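Local atomic coordinates of FAD-binding oxidoreductase (Gulosibacter chungangensis, PDB entry 7PBI), a protein that probably catalyses flavin-dependent oxidation, carrying a covalently attached FAD and binding isoeugenol beside the flavin ring. Residues F397-S402 with H439-P444; I277-T282 with L428-I433. All coordinates share one frame; numbering follows the deposited sequence.

Contact 1: F397-S402 with H439-P444. With H7Y (isoeugenol), chain L; FAD (flavin-adenine dinucleotide), chain K.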
ATOM      1  N   PHE B 397     -21.524  10.408   8.741  1.00 33.73           N
ATOM      2  CA  PHE B 397     -20.598  10.894   7.695  1.00 32.11           C
ATOM      3  C   PHE B 397     -21.082  10.554   6.284  1.00 34.52           C
ATOM      4  O   PHE B 397     -21.515   9.429   6.000  1.00 43.11           O
ATOM      5  CB  PHE B 397     -19.223  10.286   7.915  1.00 31.67           C
ATOM      6  CG  PHE B 397     -18.474  10.888   9.066  1.00 31.57           C
ATOM      7  CD1 PHE B 397     -18.090  12.212   9.032  1.00 32.65           C
ATOM      8  CD2 PHE B 397     -18.123  10.125  10.165  1.00 33.31           C
ATOM      9  CE1 PHE B 397     -17.381  12.767  10.081  1.00 33.51           C
ATOM     10  CE2 PHE B 397     -17.412  10.678  11.217  1.00 33.95           C
ATOM     11  CZ  PHE B 397     -17.048  12.002  11.175  1.00 34.74           C
ATOM     12  N   TYR B 398     -20.988  11.549   5.412  1.00 35.05           N
ATOM     13  CA  TYR B 398     -20.975  11.412   3.941  1.00 35.49           C
ATOM     14  C   TYR B 398     -19.576  11.823   3.470  1.00 39.73           C
ATOM     15  O   TYR B 398     -19.250  13.018   3.566  1.00 42.05           O
ATOM     16  CB  TYR B 398     -22.082  12.278   3.344  1.00 33.92           C
ATOM     17  CG  TYR B 398     -21.996  12.451   1.851  1.00 34.03           C
ATOM     18  CD1 TYR B 398     -22.147  11.368   1.002  1.00 36.20           C
ATOM     19  CD2 TYR B 398     -21.755  13.688   1.279  1.00 33.75           C
ATOM     20  CE1 TYR B 398     -22.077  11.508  -0.376  1.00 36.03           C
ATOM     21  CE2 TYR B 398     -21.690  13.850  -0.095  1.00 33.69           C
ATOM     22  CZ  TYR B 398     -21.842  12.753  -0.925  1.00 34.85           C
ATOM     23  OH  TYR B 398     -21.760  12.881  -2.278  1.00 34.28           O
ATOM     24  N   ALA B 399     -18.750  10.879   3.015  1.00 39.38           N
ATOM     25  CA  ALA B 399     -17.323  11.145   2.721  1.00 38.83           C
ATOM     26  C   ALA B 399     -16.944  10.670   1.320  1.00 39.28           C
ATOM     27  O   ALA B 399     -16.212   9.693   1.186  1.00 40.22           O
ATOM     28  CB  ALA B 399     -16.476  10.479   3.773  1.00 41.23           C
ATOM     29  N   PRO B 400     -17.385  11.353   0.237  1.00 38.10           N
ATOM     30  CA  PRO B 400     -16.986  10.967  -1.111  1.00 37.89           C
ATOM     31  C   PRO B 400     -15.535  11.350  -1.419  1.00 37.91           C
ATOM     32  O   PRO B 400     -15.001  12.237  -0.803  1.00 37.83           O
ATOM     33  CB  PRO B 400     -17.964  11.723  -2.009  1.00 38.20           C
ATOM     34  CG  PRO B 400     -18.318  12.955  -1.212  1.00 38.95           C
ATOM     35  CD  PRO B 400     -18.287  12.514   0.237  1.00 39.39           C
ATOM     36  N   VAL B 401     -14.953  10.646  -2.383  1.00 41.36           N
ATOM     37  CA  VAL B 401     -13.599  10.914  -2.942  1.00 45.01           C
ATOM     38  C   VAL B 401     -13.741  11.321  -4.409  1.00 44.64           C
ATOM     39  O   VAL B 401     -14.558  10.711  -5.127  1.00 45.86           O
ATOM     40  CB  VAL B 401     -12.696   9.686  -2.769  1.00 47.10           C
ATOM     41  CG1 VAL B 401     -11.469   9.734  -3.667  1.00 47.46           C
ATOM     42  CG2 VAL B 401     -12.304   9.547  -1.311  1.00 50.12           C
ATOM     43  N   SER B 402     -12.979  12.326  -4.827  1.00 45.19           N
ATOM     44  CA  SER B 402     -13.078  12.911  -6.184  1.00 48.74           C
ATOM     45  C   SER B 402     -11.713  13.408  -6.650  1.00 50.05           C
ATOM     46  O   SER B 402     -10.782  13.483  -5.833  1.00 50.72           O
ATOM     47  CB  SER B 402     -14.103  14.011  -6.224  1.00 51.62           C
ATOM     48  OG  SER B 402     -13.695  15.132  -5.457  1.00 52.15           O
ATOM     49  N   HIS B 439     -10.630  14.050  -0.602  1.00 53.70           N
ATOM     50  CA  HIS B 439     -11.750  13.656   0.292  1.00 53.72           C
ATOM     51  C   HIS B 439     -12.625  14.872   0.576  1.00 51.14           C
ATOM     52  O   HIS B 439     -12.080  15.915   0.948  1.00 49.63           O
ATOM     53  CB  HIS B 439     -11.244  13.102   1.621  1.00 54.44           C
ATOM     54  CG  HIS B 439     -10.513  11.813   1.489  1.00 56.99           C
ATOM     55  ND1 HIS B 439      -9.223  11.749   1.007  1.00 55.08           N
ATOM     56  CD2 HIS B 439     -10.877  10.549   1.796  1.00 58.02           C
ATOM     57  CE1 HIS B 439      -8.821  10.497   1.019  1.00 57.37           C
ATOM     58  NE2 HIS B 439      -9.819   9.739   1.502  1.00 58.37           N
ATOM     59  N   HIS B 440     -13.933  14.726   0.409  1.00 48.84           N
ATOM     60  CA  HIS B 440     -14.935  15.650   0.984  1.00 43.46           C
ATOM     61  C   HIS B 440     -15.523  14.983   2.223  1.00 40.27           C
ATOM     62  O   HIS B 440     -16.175  13.950   2.071  1.00 39.17           O
ATOM     63  CB  HIS B 440     -15.993  15.999  -0.055  1.00 43.52           C
ATOM     64  CG  HIS B 440     -17.097  16.811   0.508  1.00 43.35           C
ATOM     65  ND1 HIS B 440     -18.374  16.759   0.011  1.00 45.47           N
ATOM     66  CD2 HIS B 440     -17.126  17.669   1.547  1.00 46.47           C
ATOM     67  CE1 HIS B 440     -19.148  17.564   0.707  1.00 45.35           C
ATOM     68  NE2 HIS B 440     -18.407  18.130   1.661  1.00 47.16           N
ATOM     69  N   ILE B 441     -15.268  15.540   3.402  1.00 38.57           N
ATOM     70  CA  ILE B 441     -15.942  15.124   4.666  1.00 39.97           C
ATOM     71  C   ILE B 441     -17.180  15.998   4.892  1.00 39.45           C
ATOM     72  O   ILE B 441     -17.020  17.168   5.269  1.00 44.52           O
ATOM     73  CB  ILE B 441     -14.966  15.228   5.843  1.00 40.71           C
ATOM     74  CG1 ILE B 441     -13.751  14.330   5.619  1.00 43.69           C
ATOM     75  CG2 ILE B 441     -15.674  14.933   7.154  1.00 40.93           C
ATOM     76  CD1 ILE B 441     -14.068  12.849   5.621  1.00 46.18           C
ATOM     77  N   CYS B 442     -18.374  15.449   4.690  1.00 38.41           N
ATOM     78  CA  CYS B 442     -19.644  16.077   5.137  1.00 37.69           C
ATOM     79  C   CYS B 442     -19.992  15.547   6.530  1.00 38.16           C
ATOM     80  O   CYS B 442     -20.380  14.368   6.626  1.00 39.30           O
ATOM     81  CB  CYS B 442     -20.807  15.785   4.208  1.00 35.80           C
ATOM     82  SG  CYS B 442     -22.378  16.210   4.992  1.00 37.51           S
ATOM     83  N   LEU B 443     -19.824  16.378   7.562  1.00 36.62           N
ATOM     84  CA  LEU B 443     -20.102  16.034   8.983  1.00 36.82           C
ATOM     85  C   LEU B 443     -21.393  16.736   9.408  1.00 36.60           C
ATOM     86  O   LEU B 443     -21.356  17.881   9.873  1.00 35.84           O
ATOM     87  CB  LEU B 443     -18.903  16.474   9.835  1.00 36.52           C
ATOM     88  CG  LEU B 443     -18.868  15.999  11.293  1.00 36.53           C
ATOM     89  CD1 LEU B 443     -17.519  16.301  11.933  1.00 36.02           C
ATOM     90  CD2 LEU B 443     -19.969  16.623  12.129  1.00 36.08           C
ATOM     91  N   PRO B 444     -22.574  16.088   9.272  1.00 34.31           N
ATOM     92  CA  PRO B 444     -23.825  16.702   9.707  1.00 34.97           C
ATOM     93  C   PRO B 444     -23.894  16.668  11.236  1.00 35.50           C
ATOM     94  O   PRO B 444     -23.301  15.811  11.835  1.00 37.13           O
ATOM     95  CB  PRO B 444     -24.893  15.797   9.106  1.00 34.54           C
ATOM     96  CG  PRO B 444     -24.233  14.439   9.144  1.00 35.48           C
ATOM     97  CD  PRO B 444     -22.778  14.710   8.807  1.00 34.25           C
TER
HETATM   98  CAA H7Y L 602     -13.250  16.219  10.985  1.00 76.14           C
HETATM   99  CAD H7Y L 602     -12.805  14.958  10.288  1.00 69.68           C
HETATM  100  CAE H7Y L 602     -13.805  13.802  10.134  1.00 69.63           C
HETATM  101  CAJ H7Y L 602     -13.409  12.635   9.506  1.00 69.68           C
HETATM  102  CAH H7Y L 602     -12.196  12.690   8.870  1.00 68.56           C
HETATM  103  CAF H7Y L 602     -14.155  11.447   9.494  1.00 66.66           C
HETATM  104  CAG H7Y L 602     -13.661  10.321   8.848  1.00 63.80           C
HETATM  105  CAK H7Y L 602     -12.429  10.387   8.220  1.00 67.96           C
HETATM  106  OAC H7Y L 602     -11.899   9.307   7.583  1.00 74.03           O
HETATM  107  CAL H7Y L 602     -11.694  11.582   8.230  1.00 73.78           C
HETATM  108  OAI H7Y L 602     -10.471  11.641   7.603  1.00 84.91           O
HETATM  109  CAB H7Y L 602      -9.658  12.856   7.756  1.00 81.67           C
HETATM  110  PA  FAD K 601     -13.097   0.484  16.254  1.00 34.60           P
HETATM  111  O1A FAD K 601     -14.526   0.797  16.565  1.00 34.24           O
HETATM  112  O2A FAD K 601     -12.377  -0.335  17.269  1.00 35.64           O
HETATM  113  O5B FAD K 601     -12.984  -0.231  14.832  1.00 31.81           O
HETATM  114  C5B FAD K 601     -13.795   0.194  13.720  1.00 31.09           C
HETATM  115  C4B FAD K 601     -14.123  -1.005  12.874  1.00 31.66           C
HETATM  116  O4B FAD K 601     -12.895  -1.607  12.386  1.00 33.19           O
HETATM  117  C3B FAD K 601     -14.848  -2.153  13.584  1.00 32.84           C
HETATM  118  O3B FAD K 601     -16.256  -1.978  13.582  1.00 33.20           O
HETATM  119  C2B FAD K 601     -14.443  -3.346  12.717  1.00 33.53           C
HETATM  120  O2B FAD K 601     -15.182  -3.398  11.516  1.00 35.90           O
HETATM  121  C1B FAD K 601     -12.981  -3.019  12.428  1.00 32.88           C
HETATM  122  N9A FAD K 601     -12.052  -3.496  13.437  1.00 32.28           N
HETATM  123  C8A FAD K 601     -11.545  -2.767  14.476  1.00 35.26           C
HETATM  124  N7A FAD K 601     -10.733  -3.452  15.245  1.00 34.43           N
HETATM  125  C5A FAD K 601     -10.710  -4.711  14.672  1.00 33.05           C
HETATM  126  C6A FAD K 601     -10.031  -5.884  15.028  1.00 33.81           C
HETATM  127  N6A FAD K 601      -9.212  -5.969  16.076  1.00 34.14           N
HETATM  128  N1A FAD K 601     -10.239  -6.973  14.251  1.00 35.30           N
HETATM  129  C2A FAD K 601     -11.066  -6.864  13.201  1.00 35.24           C
HETATM  130  N3A FAD K 601     -11.743  -5.804  12.766  1.00 35.16           N
HETATM  131  C4A FAD K 601     -11.523  -4.749  13.560  1.00 32.36           C
HETATM  132  N1  FAD K 601     -11.865   9.047  11.817  1.00 38.18           N
HETATM  133  C2  FAD K 601     -10.685   9.206  11.193  1.00 38.68           C
HETATM  134  O2  FAD K 601     -10.110   8.246  10.677  1.00 43.28           O
HETATM  135  N3  FAD K 601     -10.056  10.402  11.126  1.00 37.03           N
HETATM  136  C4  FAD K 601     -10.593  11.540  11.656  1.00 37.04           C
HETATM  137  O4  FAD K 601      -9.969  12.589  11.575  1.00 34.73           O
HETATM  138  C4X FAD K 601     -11.850  11.426  12.308  1.00 39.91           C
HETATM  139  N5  FAD K 601     -12.395  12.498  12.819  1.00 38.95           N
HETATM  140  C5X FAD K 601     -13.602  12.353  13.442  1.00 40.85           C
HETATM  141  C6  FAD K 601     -14.186  13.500  14.006  1.00 41.90           C
HETATM  142  C7  FAD K 601     -15.389  13.442  14.664  1.00 40.28           C
HETATM  143  C7M FAD K 601     -15.971  14.700  15.252  1.00 41.42           C
HETATM  144  C8  FAD K 601     -16.059  12.204  14.768  1.00 38.97           C
HETATM  145  C8M FAD K 601     -17.391  12.120  15.465  1.00 41.77           C
HETATM  146  C9  FAD K 601     -15.504  11.071  14.224  1.00 38.74           C
HETATM  147  C9A FAD K 601     -14.269  11.114  13.555  1.00 41.41           C
HETATM  148  N10 FAD K 601     -13.663   9.988  12.991  1.00 42.62           N
HETATM  149  C10 FAD K 601     -12.433  10.106  12.352  1.00 40.61           C
HETATM  150  C1' FAD K 601     -14.301   8.656  13.113  1.00 42.46           C
HETATM  151  C2' FAD K 601     -13.855   7.908  14.394  1.00 42.36           C
HETATM  152  O2' FAD K 601     -13.845   8.800  15.527  1.00 47.37           O
HETATM  153  C3' FAD K 601     -12.455   7.280  14.307  1.00 39.80           C
HETATM  154  O3' FAD K 601     -12.197   6.762  13.011  1.00 37.44           O
HETATM  155  C4' FAD K 601     -12.182   6.181  15.342  1.00 37.81           C
HETATM  156  O4' FAD K 601     -10.773   5.996  15.476  1.00 39.08           O
HETATM  157  C5' FAD K 601     -12.774   4.839  14.987  1.00 37.74           C
HETATM  158  O5' FAD K 601     -13.098   4.129  16.212  1.00 36.51           O
HETATM  159  P   FAD K 601     -12.036   3.127  16.863  1.00 35.95           P
HETATM  160  O1P FAD K 601     -12.500   2.875  18.263  1.00 33.39           O
HETATM  161  O2P FAD K 601     -10.645   3.629  16.647  1.00 32.80           O
HETATM  162  O3P FAD K 601     -12.273   1.824  15.956  1.00 32.86           O

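Contact 2: I277-T282 with L428-I433. With H7Y (isoeugenol), chain L.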
ATOM      1  N   ILE B 277      -6.004  20.640   5.384  1.00 41.93           N
ATOM      2  CA  ILE B 277      -7.489  20.564   5.403  1.00 42.00           C
ATOM      3  C   ILE B 277      -8.052  21.925   4.991  1.00 44.01           C
ATOM      4  O   ILE B 277      -7.369  22.946   5.183  1.00 49.21           O
ATOM      5  CB  ILE B 277      -7.953  20.175   6.810  1.00 41.71           C
ATOM      6  CG1 ILE B 277      -7.555  21.247   7.833  1.00 39.08           C
ATOM      7  CG2 ILE B 277      -7.400  18.796   7.149  1.00 41.91           C
ATOM      8  CD1 ILE B 277      -7.927  20.933   9.255  1.00 38.69           C
ATOM      9  N   VAL B 278      -9.268  21.935   4.473  1.00 42.57           N
ATOM     10  CA  VAL B 278     -10.015  23.182   4.162  1.00 42.14           C
ATOM     11  C   VAL B 278     -11.363  23.067   4.868  1.00 43.20           C
ATOM     12  O   VAL B 278     -12.228  22.319   4.387  1.00 40.46           O
ATOM     13  CB  VAL B 278     -10.162  23.388   2.644  1.00 43.56           C
ATOM     14  CG1 VAL B 278     -10.595  24.811   2.310  1.00 42.37           C
ATOM     15  CG2 VAL B 278      -8.884  23.007   1.904  1.00 41.71           C
ATOM     16  N   ARG B 279     -11.494  23.740   6.007  1.00 48.23           N
ATOM     17  CA  ARG B 279     -12.709  23.710   6.860  1.00 48.05           C
ATOM     18  C   ARG B 279     -13.595  24.907   6.521  1.00 43.46           C
ATOM     19  O   ARG B 279     -13.049  25.974   6.230  1.00 39.90           O
ATOM     20  CB  ARG B 279     -12.341  23.848   8.333  1.00 50.65           C
ATOM     21  CG  ARG B 279     -11.923  22.568   9.042  1.00 54.66           C
ATOM     22  CD  ARG B 279     -12.502  22.693  10.440  1.00 62.37           C
ATOM     23  NE  ARG B 279     -11.804  22.177  11.610  1.00 64.70           N
ATOM     24  CZ  ARG B 279     -11.800  20.904  11.991  1.00 71.77           C
ATOM     25  NH1 ARG B 279     -12.395  19.984  11.250  1.00 75.44           N
ATOM     26  NH2 ARG B 279     -11.183  20.543  13.102  1.00 74.33           N
ATOM     27  N   ASN B 280     -14.909  24.736   6.619  1.00 41.26           N
ATOM     28  CA  ASN B 280     -15.866  25.866   6.580  1.00 41.05           C
ATOM     29  C   ASN B 280     -15.945  26.463   7.988  1.00 42.18           C
ATOM     30  O   ASN B 280     -15.351  25.905   8.934  1.00 41.42           O
ATOM     31  CB  ASN B 280     -17.226  25.462   6.002  1.00 39.98           C
ATOM     32  CG  ASN B 280     -18.110  24.721   6.978  1.00 39.14           C
ATOM     33  OD1 ASN B 280     -17.632  24.217   7.988  1.00 41.30           O
ATOM     34  ND2 ASN B 280     -19.396  24.655   6.688  1.00 37.12           N
ATOM     35  N   VAL B 281     -16.645  27.581   8.109  1.00 42.33           N
ATOM     36  CA  VAL B 281     -16.683  28.373   9.364  1.00 41.36           C
ATOM     37  C   VAL B 281     -17.493  27.595  10.403  1.00 43.74           C
ATOM     38  O   VAL B 281     -17.094  27.632  11.598  1.00 46.31           O
ATOM     39  CB  VAL B 281     -17.249  29.779   9.112  1.00 40.59           C
ATOM     40  CG1 VAL B 281     -18.710  29.746   8.658  1.00 39.14           C
ATOM     41  CG2 VAL B 281     -17.039  30.663  10.329  1.00 40.84           C
ATOM     42  N   THR B 282     -18.580  26.928   9.983  1.00 42.92           N
ATOM     43  CA  THR B 282     -19.482  26.191  10.911  1.00 40.52           C
ATOM     44  C   THR B 282     -18.684  25.107  11.642  1.00 41.55           C
ATOM     45  O   THR B 282     -18.952  24.885  12.842  1.00 39.40           O
ATOM     46  CB  THR B 282     -20.683  25.539  10.222  1.00 38.91           C
ATOM     47  OG1 THR B 282     -21.363  26.500   9.418  1.00 38.58           O
ATOM     48  CG2 THR B 282     -21.655  24.976  11.234  1.00 39.18           C
ATOM     49  N   LEU B 428     -21.317  20.779   8.539  1.00 34.02           N
ATOM     50  CA  LEU B 428     -19.882  21.040   8.804  1.00 35.54           C
ATOM     51  C   LEU B 428     -19.072  20.396   7.685  1.00 37.78           C
ATOM     52  O   LEU B 428     -19.282  19.210   7.445  1.00 41.02           O
ATOM     53  CB  LEU B 428     -19.497  20.458  10.161  1.00 34.95           C
ATOM     54  CG  LEU B 428     -19.940  21.267  11.377  1.00 35.71           C
ATOM     55  CD1 LEU B 428     -21.450  21.220  11.565  1.00 36.08           C
ATOM     56  CD2 LEU B 428     -19.241  20.753  12.619  1.00 36.39           C
ATOM     57  N   ALA B 429     -18.211  21.164   7.018  1.00 42.30           N
ATOM     58  CA  ALA B 429     -17.527  20.779   5.758  1.00 43.34           C
ATOM     59  C   ALA B 429     -16.016  20.835   5.953  1.00 42.83           C
ATOM     60  O   ALA B 429     -15.515  21.848   6.462  1.00 46.32           O
ATOM     61  CB  ALA B 429     -17.940  21.691   4.635  1.00 42.36           C
ATOM     62  N   GLN B 430     -15.319  19.787   5.536  1.00 43.68           N
ATOM     63  CA  GLN B 430     -13.838  19.739   5.582  1.00 46.30           C
ATOM     64  C   GLN B 430     -13.333  19.004   4.339  1.00 46.68           C
ATOM     65  O   GLN B 430     -13.635  17.804   4.206  1.00 50.92           O
ATOM     66  CB  GLN B 430     -13.383  19.064   6.872  1.00 48.61           C
ATOM     67  CG  GLN B 430     -11.900  18.738   6.902  1.00 52.50           C
ATOM     68  CD  GLN B 430     -11.368  18.604   8.311  1.00 57.74           C
ATOM     69  OE1 GLN B 430     -11.080  17.507   8.798  1.00 58.64           O
ATOM     70  NE2 GLN B 430     -11.212  19.736   8.978  1.00 63.16           N
ATOM     71  N   PHE B 431     -12.613  19.709   3.463  1.00 43.86           N
ATOM     72  CA  PHE B 431     -11.878  19.115   2.322  1.00 41.51           C
ATOM     73  C   PHE B 431     -10.447  18.851   2.768  1.00 41.14           C
ATOM     74  O   PHE B 431      -9.870  19.639   3.520  1.00 39.81           O
ATOM     75  CB  PHE B 431     -11.942  20.011   1.091  1.00 42.29           C
ATOM     76  CG  PHE B 431     -13.348  20.264   0.622  1.00 43.45           C
ATOM     77  CD1 PHE B 431     -14.153  21.193   1.264  1.00 44.28           C
ATOM     78  CD2 PHE B 431     -13.873  19.561  -0.449  1.00 43.60           C
ATOM     79  CE1 PHE B 431     -15.454  21.413   0.834  1.00 45.57           C
ATOM     80  CE2 PHE B 431     -15.173  19.781  -0.875  1.00 45.34           C
ATOM     81  CZ  PHE B 431     -15.966  20.703  -0.229  1.00 45.16           C
ATOM     82  N   ILE B 432      -9.932  17.700   2.363  1.00 48.85           N
ATOM     83  CA  ILE B 432      -8.523  17.276   2.570  1.00 50.39           C
ATOM     84  C   ILE B 432      -8.004  16.844   1.220  1.00 54.40           C
ATOM     85  O   ILE B 432      -8.670  15.988   0.599  1.00 55.82           O
ATOM     86  CB  ILE B 432      -8.407  16.095   3.532  1.00 51.26           C
ATOM     87  CG1 ILE B 432      -9.073  16.391   4.875  1.00 54.47           C
ATOM     88  CG2 ILE B 432      -6.942  15.704   3.651  1.00 52.42           C
ATOM     89  CD1 ILE B 432      -8.846  15.319   5.910  1.00 56.34           C
ATOM     90  N   ILE B 433      -6.860  17.378   0.810  1.00 58.58           N
ATOM     91  CA  ILE B 433      -6.315  17.043  -0.529  1.00 60.08           C
ATOM     92  C   ILE B 433      -5.069  16.195  -0.344  1.00 55.78           C
ATOM     93  O   ILE B 433      -4.069  16.689   0.206  1.00 54.39           O
ATOM     94  CB  ILE B 433      -6.146  18.313  -1.358  1.00 67.57           C
ATOM     95  CG1 ILE B 433      -7.517  18.985  -1.425  1.00 80.00           C
ATOM     96  CG2 ILE B 433      -5.595  18.017  -2.743  1.00 69.02           C
ATOM     97  CD1 ILE B 433      -7.515  20.357  -0.835  1.00 81.80           C
TER
HETATM   98  CAA H7Y L 602     -13.250  16.219  10.985  1.00 76.14           C
HETATM   99  CAD H7Y L 602     -12.805  14.958  10.288  1.00 69.68           C
HETATM  100  CAE H7Y L 602     -13.805  13.802  10.134  1.00 69.63           C
HETATM  101  CAJ H7Y L 602     -13.409  12.635   9.506  1.00 69.68           C
HETATM  102  CAH H7Y L 602     -12.196  12.690   8.870  1.00 68.56           C
HETATM  103  CAF H7Y L 602     -14.155  11.447   9.494  1.00 66.66           C
HETATM  104  CAG H7Y L 602     -13.661  10.321   8.848  1.00 63.80           C
HETATM  105  CAK H7Y L 602     -12.429  10.387   8.220  1.00 67.96           C
HETATM  106  OAC H7Y L 602     -11.899   9.307   7.583  1.00 74.03           O
HETATM  107  CAL H7Y L 602     -11.694  11.582   8.230  1.00 73.78           C
HETATM  108  OAI H7Y L 602     -10.471  11.641   7.603  1.00 84.91           O
HETATM  109  CAB H7Y L 602      -9.658  12.856   7.756  1.00 81.67           C

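Contact 1: F397-S402 with H439-P444
Tyr-398 and Cys-442 form an antiparallel hydrogen-bonded pair, Tyr-398 N to Cys-442 O at 3.1 Å and Cys-442 N to Tyr-398 O at 2.8 Å, and His-440 N to Pro-400 O adds a third backbone bond. Val-401 and His-439 follow as a non-hydrogen-bonded pair: the methyl CG2 of Val-401 sits over the imidazole face, 3.9 Å from its centroid, while Tyr-208 of the second subunit reaches both residues. On the side facing helix 406-422, Cys-442 CB meets the edge of the Tyr-398 ring, and His-440 lies alongside Pro-400, its NE2 hydrogen-bonded to Tyr-427. The pocket side is aromatic and aliphatic. With CG anti to its carbonyl carbon (chi1 -74°), Phe-397 swings its ring to Leu-443 CG, 3.8 Å from CE1; isoeugenol CAF lies over one ring face, 3.4 Å from CZ, and flavin C9 is at the ring edge. Ile-441 CG2 adds a methyl 3.7 Å from isoeugenol CAE. Replacing Phe-397 by an alanine is likely to strip isoeugenol of this aromatic wall and Leu-443 CG of its contact with the ring. The chemistry implies an apolar lining that holds isoeugenol by van der Waals contact, beside FAD covalently linked to His-395.

Contact 2: I277-T282 with L428-I433
Val-278 and Phe-431 pack CB to CB at 4.1 Å at the apolar centre of this contact, a hydrogen-bonded pair of neighbouring antiparallel strands in the large sheet of the FAD-linked oxidase fold. Ile-433 CD1 crosses to Val-278 CG2, and helix 255-266 covers this face through Leu-255, Ile-258 and Met-259. Two backbone bonds join the central pair, Val-278 N to Phe-431 O and Phe-431 N to Val-278 O; the Phe-431 ring turns its edge to that same Val-278 carbonyl oxygen. The other face carries Ile-277, Ile-432, Arg-279 and Gln-430. Ile-277 and Ile-432 lie side by side, CG2 to CG1 at 3.7 Å, and Ile-432 CD1 continues onto the isoeugenol methoxy carbon CAB. Outward from them, CG of Gln-430 is anti to the backbone N (chi1 169°) and the chain runs on extended, bringing its amide end to the propenyl carbon CAA. Arg-279 turns the edge of its guanidinium to the same carbon, with NH1 3.9 Å from CAA. The guanidinium and amide planes are 17° apart, but the modelled amide orientation is doubtful, since NE2 faces Arg-279 NH1, donor to donor. Arg-279 NE is engaged in a salt bridge with Asp-284. At the polar edge Asn-280 N bonds to Ala-429 O, and Asn-280 is the N-cap of helix 281-286: its OD1 accepts Phe-283 N and, more weakly, Ala-429 N at 3.3 Å.

How the contacts relate
Contacts 1 and 2, centres about 10 Å apart, are two strand pairings of one antiparallel sheet, separated by the pairing of 426-433 with 438-447. These two strands, successive in the chain, meet through probable hydrogen bonds, Leu-443 N to Leu-428 O and Ile-441 N to Gln-430 O, each 2.9 Å. On the helix-covered face the rings of His-440 and Phe-431 stack, CD2 to CZ at 3.7 Å. On the opposite face both contacts border isoeugenol: contact 1 meets its ring and the propenyl carbon CAE next to it, contact 2 the terminal propenyl carbon CAA and the methoxy carbon CAB. Tyr-476 OH hydrogen-bonds the ligand. The Gln-430 side chain comes to about 6 Å from FAD.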